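Local coordinates for protein fatty acid synthase 1, isoform A (Drosophila melanogaster, PDB 6FN6) that probably builds long-chain saturated fatty acids from acetyl-CoA and malonyl-CoA with NADPH, this chain being its dehydratase, enoylreductase and ketoreductase modifying region, at residues V59-V64 / K103-E108; K453-V458 / E480-Y485; M654-A659 / V688-S693. All coordinates share one frame; numbering follows the deposited sequence.

Interaction 1 (V59-V64 / K103-E108); sequences VMENLV and KITIPE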
loop_
_atom_site.group_PDB
_atom_site.type_symbol
_atom_site.label_atom_id
_atom_site.label_comp_id
_atom_site.label_asym_id
_atom_site.label_seq_id
_atom_site.Cartn_x
_atom_site.Cartn_y
_atom_site.Cartn_z
ATOM N N VAL A 59 -2.766 -23.745 -3.381
ATOM C CA VAL A 59 -3.520 -22.508 -3.527
ATOM C C VAL A 59 -2.559 -21.372 -3.848
ATOM O O VAL A 59 -1.720 -21.008 -3.025
ATOM C CB VAL A 59 -4.337 -22.193 -2.259
ATOM C CG1 VAL A 59 -5.014 -20.830 -2.376
ATOM C CG2 VAL A 59 -5.364 -23.276 -2.005
ATOM N N MET A 60 -2.678 -20.826 -5.054
ATOM C CA MET A 60 -1.851 -19.701 -5.463
ATOM C C MET A 60 -2.601 -18.400 -5.230
ATOM O O MET A 60 -3.816 -18.339 -5.414
ATOM C CB MET A 60 -1.457 -19.830 -6.931
ATOM C CG MET A 60 -0.786 -21.147 -7.257
ATOM S SD MET A 60 -0.065 -21.175 -8.901
ATOM C CE MET A 60 0.039 -22.939 -9.156
ATOM N N GLU A 61 -1.878 -17.362 -4.826
ATOM C CA GLU A 61 -2.497 -16.077 -4.530
ATOM C C GLU A 61 -1.657 -14.911 -5.031
ATOM O O GLU A 61 -0.430 -14.994 -5.094
ATOM C CB GLU A 61 -2.736 -15.933 -3.028
ATOM C CG GLU A 61 -3.707 -16.950 -2.460
ATOM C CD GLU A 61 -3.867 -16.820 -0.961
ATOM O OE1 GLU A 61 -4.700 -15.997 -0.526
ATOM O OE2 GLU A 61 -3.159 -17.533 -0.219
ATOM N N ASN A 62 -2.338 -13.823 -5.379
ATOM C CA ASN A 62 -1.684 -12.593 -5.816
ATOM C C ASN A 62 -0.715 -12.864 -6.958
ATOM O O ASN A 62 0.416 -12.376 -6.957
ATOM C CB ASN A 62 -0.944 -11.933 -4.648
ATOM C CG ASN A 62 -0.521 -10.504 -4.955
ATOM O OD1 ASN A 62 -1.285 -9.728 -5.527
ATOM N ND2 ASN A 62 0.704 -10.154 -4.575
ATOM N N LEU A 63 -1.157 -13.652 -7.930
ATOM C CA LEU A 63 -0.346 -13.922 -9.104
ATOM C C LEU A 63 -0.219 -12.670 -9.954
ATOM O O LEU A 63 -1.218 -12.037 -10.294
ATOM C CB LEU A 63 -0.948 -15.063 -9.924
ATOM C CG LEU A 63 -0.763 -16.465 -9.343
ATOM C CD1 LEU A 63 -1.725 -17.444 -9.980
ATOM C CD2 LEU A 63 0.670 -16.931 -9.552
ATOM N N VAL A 64 1.016 -12.315 -10.290
ATOM C CA VAL A 64 1.279 -11.180 -11.162
ATOM C C VAL A 64 2.158 -11.632 -12.317
ATOM O O VAL A 64 3.229 -12.200 -12.112
ATOM C CB VAL A 64 1.940 -10.015 -10.400
ATOM C CG1 VAL A 64 2.161 -8.829 -11.331
ATOM C CG2 VAL A 64 1.097 -9.606 -9.205
ATOM N N LYS A 103 2.064 -15.957 -4.432
ATOM C CA LYS A 103 2.149 -16.719 -3.193
ATOM C C LYS A 103 1.575 -18.113 -3.412
ATOM O O LYS A 103 0.614 -18.280 -4.161
ATOM C CB LYS A 103 1.396 -15.994 -2.071
ATOM C CG LYS A 103 1.276 -16.778 -0.772
ATOM C CD LYS A 103 0.493 -15.994 0.270
ATOM C CE LYS A 103 0.213 -16.835 1.506
ATOM N NZ LYS A 103 -0.524 -16.068 2.547
ATOM N N ILE A 104 2.170 -19.111 -2.768
ATOM C CA ILE A 104 1.712 -20.490 -2.909
ATOM C C ILE A 104 1.805 -21.223 -1.576
ATOM O O ILE A 104 2.829 -21.172 -0.898
ATOM C CB ILE A 104 2.511 -21.231 -4.001
ATOM C CG1 ILE A 104 1.883 -22.601 -4.274
ATOM C CG2 ILE A 104 3.979 -21.382 -3.594
ATOM C CD1 ILE A 104 2.410 -23.277 -5.520
ATOM N N THR A 105 0.725 -21.904 -1.205
ATOM C CA THR A 105 0.684 -22.657 0.044
ATOM C C THR A 105 -0.122 -23.942 -0.112
ATOM O O THR A 105 -1.077 -23.997 -0.890
ATOM C CB THR A 105 0.073 -21.826 1.188
ATOM O OG1 THR A 105 -1.249 -21.409 0.828
ATOM C CG2 THR A 105 0.925 -20.601 1.485
ATOM N N ILE A 106 0.269 -24.973 0.631
ATOM C CA ILE A 106 -0.475 -26.226 0.666
ATOM C C ILE A 106 -1.544 -26.119 1.752
ATOM O O ILE A 106 -1.215 -26.037 2.936
ATOM C CB ILE A 106 0.457 -27.430 0.908
ATOM C CG1 ILE A 106 1.397 -27.610 -0.284
ATOM C CG2 ILE A 106 -0.353 -28.703 1.139
ATOM C CD1 ILE A 106 2.514 -28.605 -0.056
ATOM N N PRO A 107 -2.831 -26.118 1.354
ATOM C CA PRO A 107 -3.909 -25.877 2.320
ATOM C C PRO A 107 -4.170 -27.035 3.280
ATOM O O PRO A 107 -3.805 -28.178 3.002
ATOM C CB PRO A 107 -5.128 -25.649 1.424
ATOM C CG PRO A 107 -4.847 -26.460 0.213
ATOM C CD PRO A 107 -3.361 -26.368 -0.001
ATOM N N GLU A 108 -4.800 -26.720 4.407
ATOM C CA GLU A 108 -5.219 -27.727 5.373
ATOM C C GLU A 108 -6.240 -28.661 4.728
ATOM O O GLU A 108 -6.102 -29.883 4.778
ATOM C CB GLU A 108 -5.809 -27.056 6.618
ATOM C CG GLU A 108 -6.324 -28.014 7.687
ATOM C CD GLU A 108 -5.204 -28.712 8.435
ATOM O OE1 GLU A 108 -4.040 -28.275 8.312
ATOM O OE2 GLU A 108 -5.489 -29.696 9.150
#

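Interaction 2 (K453-V458 / E480-Y485); sequences KSVVVV and EEQYVY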
loop_
_atom_site.group_PDB
_atom_site.type_symbol
_atom_site.label_atom_id
_atom_site.label_comp_id
_atom_site.label_asym_id
_atom_site.label_seq_id
_atom_site.Cartn_x
_atom_site.Cartn_y
_atom_site.Cartn_z
ATOM N N LYS A 453 -4.004 -19.742 -91.711
ATOM C CA LYS A 453 -5.336 -20.317 -91.585
ATOM C C LYS A 453 -6.042 -19.783 -90.341
ATOM O O LYS A 453 -5.419 -19.583 -89.295
ATOM C CB LYS A 453 -5.244 -21.847 -91.524
ATOM C CG LYS A 453 -4.456 -22.463 -92.680
ATOM C CD LYS A 453 -4.516 -23.989 -92.695
ATOM C CE LYS A 453 -3.853 -24.549 -93.958
ATOM N NZ LYS A 453 -3.935 -26.038 -94.057
ATOM N N SER A 454 -7.347 -19.554 -90.457
ATOM C CA SER A 454 -8.124 -19.022 -89.343
ATOM C C SER A 454 -9.597 -19.401 -89.446
ATOM O O SER A 454 -10.119 -19.629 -90.535
ATOM C CB SER A 454 -7.995 -17.501 -89.283
ATOM O OG SER A 454 -8.607 -16.899 -90.409
ATOM N N VAL A 455 -10.257 -19.465 -88.297
ATOM C CA VAL A 455 -11.685 -19.741 -88.234
ATOM C C VAL A 455 -12.292 -18.804 -87.188
ATOM O O VAL A 455 -11.587 -18.319 -86.304
ATOM C CB VAL A 455 -11.960 -21.229 -87.922
ATOM C CG1 VAL A 455 -11.578 -21.566 -86.479
ATOM C CG2 VAL A 455 -13.419 -21.581 -88.208
ATOM N N VAL A 456 -13.590 -18.542 -87.300
ATOM C CA VAL A 456 -14.251 -17.557 -86.452
ATOM C C VAL A 456 -15.298 -18.206 -85.548
ATOM O O VAL A 456 -16.012 -19.120 -85.964
ATOM C CB VAL A 456 -14.893 -16.447 -87.314
ATOM C CG1 VAL A 456 -15.631 -15.439 -86.445
ATOM C CG2 VAL A 456 -13.842 -15.747 -88.157
ATOM N N VAL A 457 -15.379 -17.727 -84.308
ATOM C CA VAL A 457 -16.381 -18.198 -83.358
ATOM C C VAL A 457 -17.333 -17.053 -83.022
ATOM O O VAL A 457 -16.903 -15.930 -82.765
ATOM C CB VAL A 457 -15.722 -18.766 -82.091
ATOM C CG1 VAL A 457 -16.779 -19.259 -81.112
ATOM C CG2 VAL A 457 -14.764 -19.891 -82.450
ATOM N N VAL A 458 -18.626 -17.358 -83.003
ATOM C CA VAL A 458 -19.668 -16.336 -82.929
ATOM C C VAL A 458 -19.725 -15.645 -81.570
ATOM O O VAL A 458 -19.935 -14.438 -81.501
ATOM C CB VAL A 458 -21.046 -16.932 -83.271
ATOM C CG1 VAL A 458 -22.089 -15.828 -83.386
ATOM C CG2 VAL A 458 -20.979 -17.736 -84.565
ATOM N N GLU A 480 -4.631 -28.169 -86.422
ATOM C CA GLU A 480 -4.817 -27.610 -87.758
ATOM C C GLU A 480 -3.937 -26.388 -88.037
ATOM O O GLU A 480 -4.049 -25.770 -89.096
ATOM C CB GLU A 480 -6.287 -27.240 -87.970
ATOM C CG GLU A 480 -7.241 -28.428 -87.927
ATOM C CD GLU A 480 -7.046 -29.389 -89.088
ATOM O OE1 GLU A 480 -8.022 -29.633 -89.829
ATOM O OE2 GLU A 480 -5.922 -29.907 -89.258
ATOM N N GLU A 481 -3.071 -26.037 -87.091
ATOM C CA GLU A 481 -2.138 -24.928 -87.286
ATOM C C GLU A 481 -2.867 -23.641 -87.655
ATOM O O GLU A 481 -2.483 -22.957 -88.603
ATOM C CB GLU A 481 -1.132 -25.273 -88.390
ATOM C CG GLU A 481 -0.345 -26.558 -88.163
ATOM C CD GLU A 481 0.270 -27.098 -89.444
ATOM O OE1 GLU A 481 -0.494 -27.513 -90.342
ATOM O OE2 GLU A 481 1.515 -27.108 -89.555
ATOM N N GLN A 482 -3.919 -23.316 -86.910
ATOM C CA GLN A 482 -4.723 -22.132 -87.200
ATOM C C GLN A 482 -4.962 -21.264 -85.969
ATOM O O GLN A 482 -4.745 -21.692 -84.835
ATOM C CB GLN A 482 -6.068 -22.543 -87.803
ATOM C CG GLN A 482 -6.870 -23.504 -86.944
ATOM C CD GLN A 482 -8.168 -23.929 -87.602
ATOM O OE1 GLN A 482 -8.571 -23.372 -88.623
ATOM N NE2 GLN A 482 -8.829 -24.924 -87.022
ATOM N N TYR A 483 -5.402 -20.035 -86.218
ATOM C CA TYR A 483 -5.717 -19.080 -85.160
ATOM C C TYR A 483 -7.233 -18.907 -85.068
ATOM O O TYR A 483 -7.934 -18.991 -86.073
ATOM C CB TYR A 483 -5.030 -17.736 -85.417
ATOM C CG TYR A 483 -3.517 -17.805 -85.370
ATOM C CD1 TYR A 483 -2.778 -18.157 -86.492
ATOM C CD2 TYR A 483 -2.828 -17.515 -84.199
ATOM C CE1 TYR A 483 -1.396 -18.220 -86.447
ATOM C CE2 TYR A 483 -1.448 -17.574 -84.146
ATOM C CZ TYR A 483 -0.737 -17.925 -85.270
ATOM O OH TYR A 483 0.637 -17.982 -85.209
ATOM N N VAL A 484 -7.736 -18.695 -83.855
ATOM C CA VAL A 484 -9.174 -18.577 -83.640
ATOM C C VAL A 484 -9.560 -17.141 -83.301
ATOM O O VAL A 484 -9.027 -16.549 -82.362
ATOM C CB VAL A 484 -9.641 -19.538 -82.535
ATOM C CG1 VAL A 484 -11.147 -19.438 -82.338
ATOM C CG2 VAL A 484 -9.235 -20.967 -82.863
ATOM N N TYR A 485 -10.490 -16.587 -84.071
ATOM C CA TYR A 485 -11.000 -15.248 -83.810
ATOM C C TYR A 485 -12.338 -15.337 -83.096
ATOM O O TYR A 485 -13.318 -15.826 -83.658
ATOM C CB TYR A 485 -11.158 -14.445 -85.105
ATOM C CG TYR A 485 -9.853 -13.988 -85.712
ATOM C CD1 TYR A 485 -9.238 -12.822 -85.282
ATOM C CD2 TYR A 485 -9.247 -14.713 -86.729
ATOM C CE1 TYR A 485 -8.045 -12.398 -85.834
ATOM C CE2 TYR A 485 -8.055 -14.295 -87.289
ATOM C CZ TYR A 485 -7.461 -13.136 -86.838
ATOM O OH TYR A 485 -6.276 -12.718 -87.393
HETATM O O HOH W 1 -1.512 -20.923 -90.068
#

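Interaction 3 (M654-A659 / V688-S693); sequences MAMVPA and VPCVYS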
loop_
_atom_site.group_PDB
_atom_site.type_symbol
_atom_site.label_atom_id
_atom_site.label_comp_id
_atom_site.label_asym_id
_atom_site.label_seq_id
_atom_site.Cartn_x
_atom_site.Cartn_y
_atom_site.Cartn_z
ATOM N N MET A 654 -16.993 28.301 -23.634
ATOM C CA MET A 654 -15.936 27.333 -23.367
ATOM C C MET A 654 -16.581 26.120 -22.712
ATOM O O MET A 654 -17.516 26.269 -21.925
ATOM C CB MET A 654 -14.854 27.927 -22.467
ATOM C CG MET A 654 -15.400 28.812 -21.367
ATOM S SD MET A 654 -14.143 29.373 -20.208
ATOM C CE MET A 654 -14.131 28.012 -19.051
ATOM N N ALA A 655 -16.105 24.923 -23.047
ATOM C CA ALA A 655 -16.766 23.708 -22.585
ATOM C C ALA A 655 -15.795 22.597 -22.212
ATOM O O ALA A 655 -14.600 22.662 -22.502
ATOM C CB ALA A 655 -17.719 23.211 -23.657
ATOM N N MET A 656 -16.344 21.567 -21.576
ATOM C CA MET A 656 -15.595 20.377 -21.201
ATOM C C MET A 656 -16.400 19.150 -21.610
ATOM O O MET A 656 -17.601 19.073 -21.349
ATOM C CB MET A 656 -15.310 20.363 -19.699
ATOM C CG MET A 656 -14.515 19.157 -19.227
ATOM S SD MET A 656 -14.111 19.218 -17.474
ATOM C CE MET A 656 -15.745 19.292 -16.740
ATOM N N VAL A 657 -15.738 18.203 -22.266
ATOM C CA VAL A 657 -16.407 17.015 -22.787
ATOM C C VAL A 657 -15.549 15.774 -22.563
ATOM O O VAL A 657 -14.342 15.883 -22.350
ATOM C CB VAL A 657 -16.734 17.182 -24.277
ATOM C CG1 VAL A 657 -17.899 18.143 -24.462
ATOM C CG2 VAL A 657 -15.507 17.681 -25.031
ATOM N N PRO A 658 -16.169 14.584 -22.615
ATOM C CA PRO A 658 -15.403 13.343 -22.464
ATOM C C PRO A 658 -14.486 13.069 -23.647
ATOM O O PRO A 658 -13.421 12.470 -23.482
ATOM C CB PRO A 658 -16.489 12.268 -22.351
ATOM C CG PRO A 658 -17.682 12.853 -22.998
ATOM C CD PRO A 658 -17.613 14.328 -22.747
ATOM N N ALA A 659 -14.915 13.481 -24.833
ATOM C CA ALA A 659 -14.118 13.301 -26.034
ATOM C C ALA A 659 -14.674 14.144 -27.172
ATOM O O ALA A 659 -15.697 14.811 -27.014
ATOM C CB ALA A 659 -14.086 11.836 -26.427
ATOM N N VAL A 688 -9.101 26.806 -19.522
ATOM C CA VAL A 688 -9.697 26.781 -18.185
ATOM C C VAL A 688 -10.450 25.491 -17.824
ATOM O O VAL A 688 -10.194 24.914 -16.770
ATOM C CB VAL A 688 -10.631 28.000 -18.010
ATOM C CG1 VAL A 688 -11.410 27.915 -16.702
ATOM C CG2 VAL A 688 -9.835 29.284 -18.064
ATOM N N PRO A 689 -11.387 25.045 -18.680
ATOM C CA PRO A 689 -12.340 23.987 -18.313
ATOM C C PRO A 689 -11.764 22.780 -17.567
ATOM O O PRO A 689 -12.211 22.487 -16.461
ATOM C CB PRO A 689 -12.893 23.541 -19.666
ATOM C CG PRO A 689 -12.797 24.730 -20.514
ATOM C CD PRO A 689 -11.561 25.464 -20.081
ATOM N N CYS A 690 -10.807 22.082 -18.167
ATOM C CA CYS A 690 -10.345 20.813 -17.617
ATOM C C CYS A 690 -9.500 20.965 -16.359
ATOM O O CYS A 690 -9.808 20.367 -15.329
ATOM C CB CYS A 690 -9.551 20.040 -18.668
ATOM S SG CYS A 690 -10.597 19.209 -19.872
ATOM N N VAL A 691 -8.422 21.739 -16.449
ATOM C CA VAL A 691 -7.481 21.841 -15.338
ATOM C C VAL A 691 -8.166 22.397 -14.093
ATOM O O VAL A 691 -7.859 21.978 -12.980
ATOM C CB VAL A 691 -6.254 22.704 -15.713
ATOM C CG1 VAL A 691 -5.431 22.017 -16.792
ATOM C CG2 VAL A 691 -6.677 24.104 -16.156
ATOM N N TYR A 692 -9.103 23.322 -14.274
ATOM C CA TYR A 692 -9.763 23.944 -13.133
ATOM C C TYR A 692 -10.906 23.090 -12.598
ATOM O O TYR A 692 -11.133 23.043 -11.390
ATOM C CB TYR A 692 -10.273 25.337 -13.497
ATOM C CG TYR A 692 -9.203 26.395 -13.385
ATOM C CD1 TYR A 692 -8.827 26.893 -12.146
ATOM C CD2 TYR A 692 -8.563 26.891 -14.511
ATOM C CE1 TYR A 692 -7.844 27.855 -12.031
ATOM C CE2 TYR A 692 -7.579 27.856 -14.407
ATOM C CZ TYR A 692 -7.225 28.336 -13.165
ATOM O OH TYR A 692 -6.247 29.300 -13.057
ATOM N N SER A 693 -11.628 22.418 -13.487
ATOM C CA SER A 693 -12.629 21.453 -13.052
ATOM C C SER A 693 -11.952 20.365 -12.228
ATOM O O SER A 693 -12.508 19.875 -11.245
ATOM C CB SER A 693 -13.362 20.846 -14.246
ATOM O OG SER A 693 -14.097 21.837 -14.940
#

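Interaction 1 (V59-V64 / K103-E108)
Glu-61 brings the flat group of this contact, a carboxylate with Lys-103 CD above its plane, near OE2, at 4.0 Å from Glu-61 OE2. The other oxygen, OE1, is held by a salt bridge to Arg-198 of strand 191-201. Lys-103 is extended throughout and lies beside Glu-61, both pointing the same way, yet its NZ remains 4.1 Å from Glu-61 OE2, beyond a salt bridge. On the same side of the sheet, Val-59 CG2 meets Pro-107 CG at 3.9 Å. Met-60 and Ile-104 occupy the opposite side as a non-hydrogen-bonded pair, Met-60 CG being 4.2 Å from Ile-104 CD1; there Met-60 packs on Trp-42 and Ile-104 on Phe-45, both from helix 34-48. Four backbone bonds join the antiparallel strands, two between Val-59 and Thr-105 and two between Glu-61 and Lys-103. The arrangement is consistent with the N-terminal hotdog fold of the dehydratase, in which a sheet wraps a central helix. Chemically, the pairing separates an apolar side turned to the helix from a mixed one that carries the charges, where Arg-198 is the firm partner of Glu-61 and Lys-103 would probably add a weaker, longer-range attraction.

Interaction 2 (K453-V458 / E480-Y485)
Val-457 and Val-484 meet through one branch each, CG2 of Val-457 lying 3.6 Å from CG1 of Val-484. Ser-454 projects on the other side of the sheet, its CB set against the edge of the Tyr-485 ring, in the ring plane and 3.8 Å from Tyr-485 CE2. Farther along that side, Val-456 rests CG1 against the backbone Tyr-485 O at 3.6 Å. The larger Gln-482 reaches across toward Val-455, the two side chains crossing obliquely. Its CB sits against the Lys-453 carbonyl, 3.4 Å from Lys-453 O, and its CG lies between the backbone N and carbonyl carbon (chi1 56°); the extended chain then carries OE1 to Val-455 CB, 4.1 Å away. Four backbone bonds lock the parallel register, the straightest running from Tyr-485 N to Val-455 O (174° at the hydrogen), and a water links Lys-453 N to Glu-481 O. Tyr-485 OH bonds to Arg-452, while Val-484 turns to Leu-470 and Ala-477 of helix 466-480. That helix ends in a Schellman motif at Glu-481. Adjacent parallel strands joined through a helix form a beta-alpha-beta crossover, the building unit of the Rossmann-like fold to which the pseudo-ketoreductase belongs.

Interaction 3 (M654-A659 / V688-S693)
Met-654 and Met-656, on strand 652-656 in what is probably the enoylreductase part, pack against the first turn of helix 689-702, which, as in medium-chain reductases, probably leads from the substrate-side domain into the cofactor-binding one. The strand and helix segments run 61° apart, with their axes 8.6 Å from each other at closest approach. Met-654 bends at its thioether (chi3 -87°), and CE comes to rest 3.6 Å from Val-688 CG1; Met-654 CE also lies 3.8 Å from Pro-689 CD. The proline ring is met by the strand backbone as well, Ala-655 O lying 3.4 Å from Pro-689 CG. Met-656 has CG anti to the backbone N (chi1 -179°), which brings CG within 4.0 Å of Cys-690 SG. Its CB touches Pro-689 CB at 4.0 Å, and its terminal methyl CE reaches Ser-693 OG at 3.5 Å. Ser-693 is itself turned back on the helix: both its N and its OG donate to Pro-689 O, from opposite faces of that carbonyl. An alanine in place of Met-656 would keep the touch on Pro-689 CB but would probably open a gap beside Cys-690 SG and leave Ser-693 without its cover from the strand. Trp-674 of strand 673-675 adds to the packing on Met-654, Pro-689 and Ser-693, whereas Tyr-692 faces helix 719-731. The helix start is thus buried between strands 652-656 and 673-675 on one hand and helix 719-731 on the other, consistent with the junction between the substrate-side and Rossmann-type domains of the medium-chain dehydrogenase/reductase fold.

Taken together, the three contacts sample three parts of one modifying region, and they follow one another along the chain without nesting. Interaction 1 and interaction 3 are the nearer pair, with centres 46 Å apart and nearest atoms about 29 Å apart. Interaction 2 is remote from both, its centre lying 84 Å from that of interaction 1 and 79 Å from that of interaction 3, each time across the centre of the chain. The three illustrate antiparallel pairing, parallel pairing and strand-on-helix packing, each in a different part of the region. All lie away from the predicted dehydratase residues; interaction 1 belongs to the same predicted N-terminal hotdog as His-24, while Asp-175 is in the C-terminal one.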